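Local coordinates for protein PTHB1 (Homo sapiens, PDB 4YD8) that forms the N-terminal seven-bladed beta-propeller of a BBSome subunit, part of a coat complex thought to sort specific membrane proteins to primary cilia, at residues Ile245-Phe257 with Pro291-Ile305. Residues are numbered along the deposited sequence; the frame is centred on the assembly and turned at random.
Sequences IGEQALDICIVSF and PSCFLPYCSVSEGTI
D251, C253, V255 and F257 all turn their side chains from segment 245-257 onto strand 291-298. Strands 251-255 and 291-298 are the first strands of two successive propeller blades, nearly parallel with axes 7.7 Å apart, and no direct hydrogen bond joins them. The F294 ring reaches across: D251 CB comes obliquely to CE1 (3.7 Å), while OD2 lies at the ring edge, in its plane, the carboxylate turned 64° from the ring. C253 CB reaches CZ, and the same cysteine, its SG anti to the backbone N (chi1 -174°), lays the sulfur against P296 CD at 3.6 Å; P296 CD in turn sits above the centre of one face of F294 within its own strand. V255 spans the other end of this proline with both methyls about 4.1 Å from P296 CB. Last comes F257: one face of its ring covers C298 CA and S299 N, the former in a CH-pi contact 3.8 Å from the centroid and 16° off the normal, and CZ comes close to Y297 C. F265 of strand 263-268 also packs on V255, F294 and P296. The polar link runs through water: OD2 of D251 accepts from two waters, one taking the F294 N-H (3.0 Å), the other donating to F294 O (2.7 Å). Neighbouring blades are thus joined by apolar packing, with a solvated carboxylate bridging to the facing backbone in place of sheet pairing.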
ATOM      1  N   ILE A 245     -10.672 -19.642   0.082  1.00 32.47           N
ATOM      2  CA  ILE A 245     -11.682 -18.611   0.312  1.00 28.84           C
ATOM      3  C   ILE A 245     -12.758 -18.572  -0.773  1.00 30.65           C
ATOM      4  O   ILE A 245     -13.666 -17.737  -0.728  1.00 29.18           O
ATOM      5  CB  ILE A 245     -11.042 -17.220   0.418  1.00 29.74           C
ATOM      6  CG1 ILE A 245     -10.196 -16.921  -0.822  1.00 27.09           C
ATOM      7  CG2 ILE A 245     -10.167 -17.147   1.659  1.00 29.20           C
ATOM      8  CD1 ILE A 245      -9.773 -15.468  -0.922  1.00 27.53           C
ATOM      9  N   GLY A 246     -12.627 -19.444  -1.768  1.00 31.44           N
ATOM     10  CA  GLY A 246     -13.672 -19.649  -2.757  1.00 36.68           C
ATOM     11  C   GLY A 246     -13.929 -18.515  -3.732  1.00 29.73           C
ATOM     12  O   GLY A 246     -14.965 -18.497  -4.398  1.00 32.56           O
ATOM     13  N   GLU A 247     -12.984 -17.591  -3.839  1.00 28.81           N
ATOM     14  CA  GLU A 247     -13.109 -16.458  -4.755  1.00 29.14           C
ATOM     15  C   GLU A 247     -11.741 -15.864  -5.003  1.00 26.86           C
ATOM     16  O   GLU A 247     -10.809 -16.137  -4.250  1.00 27.49           O
ATOM     17  CB  GLU A 247     -14.047 -15.382  -4.172  1.00 28.17           C
ATOM     18  CG  GLU A 247     -13.492 -14.734  -2.917  1.00 26.90           C
ATOM     19  CD  GLU A 247     -14.546 -13.918  -2.186  1.00 38.66           C
ATOM     20  OE1 GLU A 247     -15.481 -14.521  -1.602  1.00 44.43           O
ATOM     21  OE2 GLU A 247     -14.456 -12.672  -2.223  1.00 32.23           O
ATOM     22  N   GLN A 248     -11.619 -15.034  -6.034  1.00 27.14           N
ATOM     23  CA  GLN A 248     -10.354 -14.355  -6.305  1.00 28.16           C
ATOM     24  C   GLN A 248     -10.141 -13.216  -5.309  1.00 30.73           C
ATOM     25  O   GLN A 248     -11.094 -12.535  -4.913  1.00 27.50           O
ATOM     26  CB  GLN A 248     -10.311 -13.821  -7.741  1.00 28.67           C
ATOM     27  CG  GLN A 248     -10.453 -14.896  -8.817  1.00 29.52           C
ATOM     28  CD  GLN A 248      -9.298 -15.898  -8.827  1.00 37.87           C
ATOM     29  OE1 GLN A 248      -8.135 -15.544  -8.603  1.00 38.08           O
ATOM     30  NE2 GLN A 248      -9.617 -17.155  -9.113  1.00 35.38           N
ATOM     31  N   ALA A 249      -8.893 -13.022  -4.895  1.00 24.31           N
ATOM     32  CA  ALA A 249      -8.547 -11.906  -4.007  1.00 23.97           C
ATOM     33  C   ALA A 249      -8.092 -10.671  -4.775  1.00 30.80           C
ATOM     34  O   ALA A 249      -7.358 -10.774  -5.758  1.00 29.17           O
ATOM     35  CB  ALA A 249      -7.462 -12.329  -3.031  1.00 27.30           C
ATOM     36  N   LEU A 250      -8.529  -9.504  -4.309  1.00 23.29           N
ATOM     37  CA  LEU A 250      -8.070  -8.228  -4.854  0.50 25.77           C
ATOM     38  C   LEU A 250      -6.818  -7.717  -4.140  1.00 26.65           C
ATOM     39  O   LEU A 250      -5.928  -7.126  -4.759  1.00 24.46           O
ATOM     40  CB  LEU A 250      -9.181  -7.176  -4.749  0.50 26.23           C
ATOM     41  CG  LEU A 250     -10.432  -7.387  -5.605  0.50 31.65           C
ATOM     42  CD1 LEU A 250     -11.459  -6.296  -5.331  0.50 34.26           C
ATOM     43  CD2 LEU A 250     -10.067  -7.414  -7.081  0.50 33.50           C
ATOM     44  N   ASP A 251      -6.758  -7.929  -2.832  1.00 21.21           N
ATOM     45  CA  ASP A 251      -5.685  -7.355  -2.040  1.00 24.65           C
ATOM     46  C   ASP A 251      -5.544  -8.110  -0.725  1.00 26.27           C
ATOM     47  O   ASP A 251      -6.483  -8.784  -0.280  1.00 25.50           O
ATOM     48  CB  ASP A 251      -5.969  -5.854  -1.783  1.00 23.24           C
ATOM     49  CG  ASP A 251      -4.719  -5.065  -1.418  1.00 29.15           C
ATOM     50  OD1 ASP A 251      -3.612  -5.637  -1.503  1.00 25.85           O
ATOM     51  OD2 ASP A 251      -4.841  -3.858  -1.074  1.00 27.51           O
ATOM     52  N   ILE A 252      -4.359  -8.004  -0.127  1.00 24.62           N
ATOM     53  CA  ILE A 252      -4.096  -8.477   1.231  1.00 28.55           C
ATOM     54  C   ILE A 252      -3.422  -7.357   2.002  1.00 33.26           C
ATOM     55  O   ILE A 252      -2.564  -6.666   1.462  1.00 33.85           O
ATOM     56  CB  ILE A 252      -3.156  -9.696   1.278  1.00 35.92           C
ATOM     57  CG1 ILE A 252      -3.698 -10.855   0.475  1.00 39.48           C
ATOM     58  CG2 ILE A 252      -2.902 -10.146   2.724  1.00 34.79           C
ATOM     59  CD1 ILE A 252      -2.590 -11.851   0.146  1.00 41.25           C
ATOM     60  N   CYS A 253      -3.797  -7.196   3.262  1.00 25.99           N
ATOM     61  CA  CYS A 253      -3.204  -6.179   4.128  1.00 26.57           C
ATOM     62  C   CYS A 253      -2.980  -6.800   5.500  1.00 33.68           C
ATOM     63  O   CYS A 253      -3.933  -7.264   6.122  1.00 35.98           O
ATOM     64  CB  CYS A 253      -4.129  -4.959   4.239  1.00 20.67           C
ATOM     65  SG  CYS A 253      -3.364  -3.563   5.171  1.00 41.35           S
ATOM     66  N   ILE A 254      -1.743  -6.820   5.986  1.00 25.67           N
ATOM     67  CA  ILE A 254      -1.500  -7.378   7.320  1.00 21.58           C
ATOM     68  C   ILE A 254      -1.304  -6.254   8.321  1.00 28.94           C
ATOM     69  O   ILE A 254      -0.419  -5.428   8.143  1.00 27.46           O
ATOM     70  CB  ILE A 254      -0.285  -8.298   7.334  1.00 30.34           C
ATOM     71  CG1 ILE A 254      -0.516  -9.463   6.352  1.00 32.79           C
ATOM     72  CG2 ILE A 254      -0.033  -8.824   8.749  1.00 26.47           C
ATOM     73  CD1 ILE A 254       0.670 -10.334   6.169  1.00 41.42           C
ATOM     74  N   VAL A 255      -2.124  -6.232   9.371  1.00 24.10           N
ATOM     75  CA  VAL A 255      -2.081  -5.143  10.358  1.00 27.87           C
ATOM     76  C   VAL A 255      -2.143  -5.644  11.803  1.00 35.36           C
ATOM     77  O   VAL A 255      -2.696  -6.700  12.090  1.00 39.06           O
ATOM     78  CB  VAL A 255      -3.254  -4.147  10.168  1.00 39.63           C
ATOM     79  CG1 VAL A 255      -3.295  -3.596   8.762  1.00 33.83           C
ATOM     80  CG2 VAL A 255      -4.561  -4.819  10.488  1.00 45.28           C
ATOM     81  N   SER A 256      -1.582  -4.861  12.712  1.00 33.69           N
ATOM     82  CA  SER A 256      -1.753  -5.085  14.143  1.00 47.16           C
ATOM     83  C   SER A 256      -1.917  -3.744  14.853  1.00 50.31           C
ATOM     84  O   SER A 256      -1.097  -2.839  14.680  1.00 54.63           O
ATOM     85  CB  SER A 256      -0.566  -5.855  14.721  1.00 58.49           C
ATOM     86  OG  SER A 256      -0.645  -5.909  16.134  1.00 67.56           O
ATOM     87  N   PHE A 257      -2.977  -3.610  15.640  1.00 53.44           N
ATOM     88  CA  PHE A 257      -3.250  -2.356  16.340  1.00 57.95           C
ATOM     89  C   PHE A 257      -3.376  -2.546  17.853  1.00 63.98           C
ATOM     90  O   PHE A 257      -2.652  -3.336  18.461  1.00 68.22           O
ATOM     91  CB  PHE A 257      -4.529  -1.712  15.796  1.00 52.71           C
ATOM     92  CG  PHE A 257      -4.399  -1.189  14.395  1.00 46.21           C
ATOM     93  CD1 PHE A 257      -3.487  -0.196  14.099  1.00 47.22           C
ATOM     94  CD2 PHE A 257      -5.196  -1.688  13.376  1.00 47.29           C
ATOM     95  CE1 PHE A 257      -3.365   0.290  12.809  1.00 50.82           C
ATOM     96  CE2 PHE A 257      -5.084  -1.203  12.081  1.00 46.30           C
ATOM     97  CZ  PHE A 257      -4.166  -0.214  11.798  1.00 50.67           C
ATOM     98  N   PRO A 291     -16.143  -4.507  -4.530  1.00 33.11           N
ATOM     99  CA  PRO A 291     -15.104  -3.599  -4.029  1.00 26.27           C
ATOM    100  C   PRO A 291     -14.043  -3.266  -5.080  1.00 32.38           C
ATOM    101  O   PRO A 291     -13.820  -4.034  -6.028  1.00 29.73           O
ATOM    102  CB  PRO A 291     -14.485  -4.383  -2.867  1.00 23.94           C
ATOM    103  CG  PRO A 291     -14.650  -5.851  -3.318  1.00 29.05           C
ATOM    104  CD  PRO A 291     -16.021  -5.866  -3.973  1.00 31.36           C
ATOM    105  N   SER A 292     -13.397  -2.118  -4.904  1.00 26.55           N
ATOM    106  CA  SER A 292     -12.273  -1.738  -5.747  1.00 29.42           C
ATOM    107  C   SER A 292     -10.975  -1.716  -4.949  1.00 30.31           C
ATOM    108  O   SER A 292      -9.916  -1.987  -5.498  1.00 27.57           O
ATOM    109  CB  SER A 292     -12.516  -0.375  -6.383  1.00 32.65           C
ATOM    110  OG  SER A 292     -12.786   0.581  -5.376  1.00 38.97           O
ATOM    111  N   CYS A 293     -11.051  -1.393  -3.659  1.00 25.03           N
ATOM    112  CA  CYS A 293      -9.846  -1.328  -2.845  1.00 23.94           C
ATOM    113  C   CYS A 293     -10.203  -1.283  -1.367  1.00 21.82           C
ATOM    114  O   CYS A 293     -11.370  -1.094  -1.013  1.00 23.70           O
ATOM    115  CB  CYS A 293      -9.021  -0.091  -3.219  1.00 24.10           C
ATOM    116  SG  CYS A 293      -9.903   1.451  -2.832  1.00 31.21           S
ATOM    117  N   PHE A 294      -9.212  -1.424  -0.492  1.00 18.29           N
ATOM    118  CA  PHE A 294      -9.509  -1.380   0.953  1.00 19.91           C
ATOM    119  C   PHE A 294      -8.285  -1.033   1.784  1.00 22.96           C
ATOM    120  O   PHE A 294      -7.161  -0.979   1.268  1.00 21.62           O
ATOM    121  CB  PHE A 294     -10.189  -2.725   1.328  1.00 26.40           C
ATOM    122  CG  PHE A 294      -9.264  -3.851   1.769  1.00 24.04           C
ATOM    123  CD1 PHE A 294      -7.999  -4.028   1.197  1.00 23.03           C
ATOM    124  CD2 PHE A 294      -9.635  -4.680   2.829  1.00 23.52           C
ATOM    125  CE1 PHE A 294      -7.150  -5.080   1.619  1.00 25.06           C
ATOM    126  CE2 PHE A 294      -8.827  -5.755   3.219  1.00 26.65           C
ATOM    127  CZ  PHE A 294      -7.575  -5.935   2.640  1.00 25.58           C
ATOM    128  N   LEU A 295      -8.521  -0.735   3.057  1.00 20.97           N
ATOM    129  CA  LEU A 295      -7.457  -0.423   3.991  1.00 24.51           C
ATOM    130  C   LEU A 295      -7.959  -0.566   5.422  1.00 21.77           C
ATOM    131  O   LEU A 295      -8.680   0.309   5.911  1.00 23.81           O
ATOM    132  CB  LEU A 295      -6.930   1.013   3.782  1.00 21.99           C
ATOM    133  CG  LEU A 295      -5.756   1.328   4.713  1.00 26.05           C
ATOM    134  CD1 LEU A 295      -4.476   0.687   4.174  1.00 28.64           C
ATOM    135  CD2 LEU A 295      -5.584   2.824   4.926  1.00 29.16           C
ATOM    136  N   PRO A 296      -7.578  -1.664   6.104  1.00 24.52           N
ATOM    137  CA  PRO A 296      -7.724  -1.734   7.565  1.00 23.16           C
ATOM    138  C   PRO A 296      -6.800  -0.684   8.166  1.00 26.31           C
ATOM    139  O   PRO A 296      -5.586  -0.827   7.987  1.00 24.56           O
ATOM    140  CB  PRO A 296      -7.248  -3.154   7.925  1.00 22.39           C
ATOM    141  CG  PRO A 296      -7.157  -3.892   6.609  1.00 27.05           C
ATOM    142  CD  PRO A 296      -6.885  -2.845   5.560  1.00 26.12           C
ATOM    143  N   TYR A 297      -7.335   0.346   8.822  1.00 25.46           N
ATOM    144  CA  TYR A 297      -6.536   1.559   9.067  1.00 27.18           C
ATOM    145  C   TYR A 297      -6.417   1.974  10.517  1.00 27.88           C
ATOM    146  O   TYR A 297      -5.563   2.795  10.846  1.00 28.01           O
ATOM    147  CB  TYR A 297      -7.104   2.744   8.263  1.00 26.51           C
ATOM    148  CG  TYR A 297      -8.457   3.260   8.749  1.00 26.46           C
ATOM    149  CD1 TYR A 297      -9.636   2.660   8.322  1.00 29.79           C
ATOM    150  CD2 TYR A 297      -8.552   4.356   9.608  1.00 27.50           C
ATOM    151  CE1 TYR A 297     -10.878   3.118   8.753  1.00 30.06           C
ATOM    152  CE2 TYR A 297      -9.800   4.828  10.050  1.00 27.46           C
ATOM    153  CZ  TYR A 297     -10.957   4.199   9.613  1.00 32.40           C
ATOM    154  OH  TYR A 297     -12.196   4.628  10.036  1.00 35.39           O
ATOM    155  N   CYS A 298      -7.254   1.432  11.396  1.00 25.73           N
ATOM    156  CA  CYS A 298      -7.122   1.769  12.813  1.00 33.18           C
ATOM    157  C   CYS A 298      -7.983   0.867  13.672  1.00 36.84           C
ATOM    158  O   CYS A 298      -8.817   0.103  13.171  1.00 32.74           O
ATOM    159  CB  CYS A 298      -7.497   3.231  13.084  1.00 37.94           C
ATOM    160  SG  CYS A 298      -9.279   3.564  13.281  1.00 36.91           S
ATOM    161  N   SER A 299      -7.771   0.969  14.975  1.00 29.44           N
ATOM    162  CA  SER A 299      -8.659   0.344  15.936  1.00 34.45           C
ATOM    163  C   SER A 299      -9.166   1.403  16.895  1.00 40.12           C
ATOM    164  O   SER A 299      -8.364   2.103  17.516  1.00 40.45           O
ATOM    165  CB  SER A 299      -7.952  -0.772  16.698  1.00 34.60           C
ATOM    166  OG  SER A 299      -8.723  -1.134  17.829  1.00 40.26           O
ATOM    167  N   VAL A 300     -10.487   1.542  17.010  1.00 34.73           N
ATOM    168  CA  VAL A 300     -11.045   2.558  17.916  1.00 37.12           C
ATOM    169  C   VAL A 300     -11.486   1.948  19.235  1.00 37.23           C
ATOM    170  O   VAL A 300     -11.891   2.664  20.150  1.00 43.53           O
ATOM    171  CB  VAL A 300     -12.244   3.300  17.292  1.00 41.93           C
ATOM    172  CG1 VAL A 300     -11.866   3.877  15.922  1.00 42.36           C
ATOM    173  CG2 VAL A 300     -13.454   2.373  17.179  1.00 42.60           C
ATOM    174  N   SER A 301     -11.419   0.625  19.340  1.00 36.12           N
ATOM    175  CA  SER A 301     -11.697  -0.037  20.615  1.00 44.64           C
ATOM    176  C   SER A 301     -11.043  -1.407  20.638  1.00 46.34           C
ATOM    177  O   SER A 301     -10.866  -2.038  19.589  1.00 42.24           O
ATOM    178  CB  SER A 301     -13.204  -0.162  20.861  1.00 48.47           C
ATOM    179  OG  SER A 301     -13.790  -1.079  19.959  1.00 54.26           O
ATOM    180  N   GLU A 302     -10.688  -1.865  21.835  1.00 44.36           N
ATOM    181  CA  GLU A 302      -9.950  -3.114  21.975  1.00 46.74           C
ATOM    182  C   GLU A 302     -10.653  -4.283  21.285  1.00 44.36           C
ATOM    183  O   GLU A 302     -11.864  -4.478  21.427  1.00 39.45           O
ATOM    184  CB  GLU A 302      -9.736  -3.437  23.455  1.00 20.00           C
ATOM    185  N   GLY A 303      -9.887  -5.048  20.519  1.00 39.02           N
ATOM    186  CA  GLY A 303     -10.429  -6.206  19.840  1.00 39.19           C
ATOM    187  C   GLY A 303     -11.148  -5.897  18.538  1.00 40.31           C
ATOM    188  O   GLY A 303     -11.547  -6.825  17.835  1.00 42.11           O
ATOM    189  N   THR A 304     -11.328  -4.617  18.202  1.00 33.65           N
ATOM    190  CA  THR A 304     -11.977  -4.295  16.926  1.00 30.17           C
ATOM    191  C   THR A 304     -11.041  -3.575  15.961  1.00 31.33           C
ATOM    192  O   THR A 304     -10.016  -3.021  16.346  1.00 34.68           O
ATOM    193  CB  THR A 304     -13.243  -3.435  17.121  1.00 34.60           C
ATOM    194  OG1 THR A 304     -12.873  -2.089  17.458  1.00 35.31           O
ATOM    195  CG2 THR A 304     -14.123  -4.029  18.217  1.00 34.77           C
ATOM    196  N   ILE A 305     -11.415  -3.600  14.691  1.00 31.72           N
ATOM    197  CA  ILE A 305     -10.624  -2.943  13.665  0.59 31.49           C
ATOM    198  C   ILE A 305     -11.539  -2.215  12.689  1.00 32.59           C
ATOM    199  O   ILE A 305     -12.616  -2.707  12.314  1.00 30.60           O
ATOM    200  CB  ILE A 305      -9.713  -3.956  12.907  0.59 29.70           C
ATOM    201  CG1 ILE A 305      -8.745  -4.633  13.884  0.59 31.07           C
ATOM    202  CG2 ILE A 305      -8.943  -3.264  11.782  0.59 30.14           C
ATOM    203  CD1 ILE A 305      -7.753  -5.576  13.251  0.59 37.61           C
TER
HETATM  204  O   HOH W   1      -6.808  -2.400  -1.979  1.00 25.15           O
HETATM  205  O   HOH W   2      -4.597  -1.842   1.197  1.00 38.94           O